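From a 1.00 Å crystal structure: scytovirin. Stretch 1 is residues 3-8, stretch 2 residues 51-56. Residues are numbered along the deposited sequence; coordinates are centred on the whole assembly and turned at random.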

# COMPACT_ATOMS: atom_id res chain seq x y z
N GLY A 3 -5.32 -7.00 7.36
CA GLY A 3 -6.59 -6.60 6.83
C GLY A 3 -6.40 -5.59 5.72
O GLY A 3 -5.25 -5.25 5.36
N PRO A 4 -7.50 -5.10 5.14
CA PRO A 4 -7.41 -4.29 3.92
C PRO A 4 -6.71 -2.95 4.06
O PRO A 4 -6.33 -2.36 3.03
CB PRO A 4 -8.88 -4.11 3.52
CG PRO A 4 -9.64 -4.29 4.81
CD PRO A 4 -8.89 -5.35 5.56
N THR A 5 -6.55 -2.43 5.27
CA THR A 5 -5.83 -1.17 5.47
C THR A 5 -4.32 -1.37 5.58
O THR A 5 -3.60 -0.37 5.71
CB THR A 5 -6.32 -0.37 6.70
OG1 THR A 5 -5.88 -1.01 7.90
CG2 THR A 5 -7.83 -0.18 6.70
N TYR A 6 -3.84 -2.61 5.54
CA TYR A 6 -2.40 -2.88 5.48
C TYR A 6 -1.96 -2.82 4.02
O TYR A 6 -2.54 -3.51 3.17
CB TYR A 6 -2.09 -4.26 6.06
CG TYR A 6 -0.60 -4.55 6.05
CD1 TYR A 6 0.26 -3.85 6.90
CD2 TYR A 6 -0.06 -5.48 5.18
CE1 TYR A 6 1.62 -4.08 6.88
CE2 TYR A 6 1.30 -5.74 5.19
CZ TYR A 6 2.13 -5.03 6.02
OH TYR A 6 3.50 -5.24 6.04
N CYS A 7 -0.94 -2.01 3.72
CA CYS A 7 -0.48 -1.84 2.34
C CYS A 7 0.94 -2.33 2.18
O CYS A 7 1.83 -1.90 2.91
CB CYS A 7 -0.58 -0.39 1.88
SG CYS A 7 -2.24 0.21 1.56
N TRP A 8 1.16 -3.21 1.22
CA TRP A 8 2.48 -3.77 0.95
C TRP A 8 2.59 -4.09 -0.53
O TRP A 8 1.67 -4.67 -1.11
CB TRP A 8 2.70 -5.02 1.80
CG TRP A 8 4.07 -5.60 1.64
CD1 TRP A 8 4.44 -6.60 0.79
CD2 TRP A 8 5.26 -5.20 2.32
NE1 TRP A 8 5.77 -6.85 0.90
CE2 TRP A 8 6.30 -6.01 1.83
CE3 TRP A 8 5.55 -4.23 3.29
CZ2 TRP A 8 7.62 -5.89 2.28
CZ3 TRP A 8 6.86 -4.12 3.74
CH2 TRP A 8 7.88 -4.94 3.22
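Stretch 2 51-56: GPTYCW

What shape does stretch 2 take as it comes up to stretch 1? It repeats the fold of its partner, as the identical sequence GPTYCW suggests. G51 opens a type I beta turn that ends at Y54, closed by a backbone hydrogen bond from Y54 N to G51 O of 3.0 Å; in stretch 1 the turn from G3 to Y6 is closed the same way, Y6 N to G3 O, also at 3.0 Å. Neither segment is a regular helix or strand. The two segments run in the same direction. G51 itself stays out of the contact. Its backbone angles, phi 134° and psi -171°, call for glycine, because a CB there would be jammed against the carbonyl oxygen of the preceding residue and would also clash with CD of P52.

Where does the turn first meet stretch 1? It does so at P52, whose ring has C-gamma exo pucker, whereas that of P4 is C-gamma endo. The carbonyl of P52 reaches the backbone of T5, with T5 CA 3.3 Å from P52 O. This is a CA-H...O contact, and its angle of 131° at the hydrogen is well short of linear. The methyl of T5 also packs on the proline, T5 CG2 lying 3.7 Å from P52 CB.

How does T53 continue the packing? It sits closest to T5 in backbone register, their CA atoms 4.4 Å apart, and touches P4 as well. P4 O comes within 3.6 Å of T53 CB, so the proline-threonine pairing is met in both senses: P52 against T5, and P4 against T53. The methyls T5 CG2 and T53 CG2 approach to 3.9 Å. Both threonines have chi1 in the p well and CA-to-CB bonds directed sideways. No hydrogen bond crosses between the stretches, so close packing accounts for this part of the contact.

What fixes the two segments together beyond the turns? Y54 turns its CA-to-CB bond away, and its side chain comes no nearer than Y54 CB to C7 SG, 6.5 Å, although its carbonyl oxygen, Y54 O, lies 4.0 Å from C7 SG. C55 then directs its CA-to-CB bond toward stretch 1 and makes the covalent link: C55 SG is bonded to C7 SG at 2.0 Å, with chi3 of -79° and both cysteines in the m rotamer. The CA atoms of C7 and C55 are 5.7 Å apart, a wider spacing than at the threonines. Beyond the disulfide, W56 directs its CA-to-CB bond away, as W8 does, and makes no contact across the pair. Altogether the two stretches bury 280 Å² between them.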

# COMPACT_ATOMS: atom_id res chain seq x y z
N GLY A 51 -8.70 6.86 1.30
CA GLY A 51 -8.90 6.47 2.67
C GLY A 51 -7.90 5.39 3.04
O GLY A 51 -6.94 5.14 2.29
N PRO A 52 -8.08 4.78 4.22
CA PRO A 52 -7.10 3.85 4.74
C PRO A 52 -6.82 2.59 3.92
O PRO A 52 -5.82 1.93 4.21
CB PRO A 52 -7.63 3.52 6.13
CG PRO A 52 -8.52 4.69 6.50
CD PRO A 52 -9.15 5.05 5.20
N THR A 53 -7.67 2.25 2.94
CA THR A 53 -7.38 1.11 2.08
C THR A 53 -6.75 1.49 0.75
O THR A 53 -6.49 0.59 -0.05
CB THR A 53 -8.61 0.20 1.84
OG1 THR A 53 -9.52 0.82 0.92
CG2 THR A 53 -9.31 -0.16 3.14
N TYR A 54 -6.47 2.79 0.53
CA TYR A 54 -5.86 3.25 -0.70
C TYR A 54 -4.33 3.13 -0.56
O TYR A 54 -3.74 3.73 0.33
CB TYR A 54 -6.22 4.70 -0.96
CG TYR A 54 -5.73 5.22 -2.28
CD1 TYR A 54 -6.33 4.83 -3.46
CD2 TYR A 54 -4.66 6.13 -2.37
CE1 TYR A 54 -5.91 5.32 -4.69
CE2 TYR A 54 -4.24 6.63 -3.58
CZ TYR A 54 -4.86 6.21 -4.75
OH TYR A 54 -4.45 6.66 -5.98
N CYS A 55 -3.72 2.33 -1.44
CA CYS A 55 -2.26 2.09 -1.39
C CYS A 55 -1.57 2.84 -2.53
O CYS A 55 -1.89 2.64 -3.70
CB CYS A 55 -1.95 0.62 -1.51
SG CYS A 55 -2.73 -0.46 -0.31
N TRP A 56 -0.61 3.69 -2.18
CA TRP A 56 0.13 4.45 -3.19
C TRP A 56 1.55 4.70 -2.70
O TRP A 56 1.73 5.16 -1.58
CB TRP A 56 -0.57 5.78 -3.48
CG TRP A 56 0.05 6.51 -4.60
CD1 TRP A 56 1.01 7.47 -4.51
CD2 TRP A 56 -0.22 6.35 -5.98
NE1 TRP A 56 1.36 7.92 -5.75
CE2 TRP A 56 0.62 7.25 -6.67
CE3 TRP A 56 -1.09 5.53 -6.71
CZ2 TRP A 56 0.61 7.36 -8.06
CZ3 TRP A 56 -1.09 5.65 -8.09
CH2 TRP A 56 -0.25 6.56 -8.74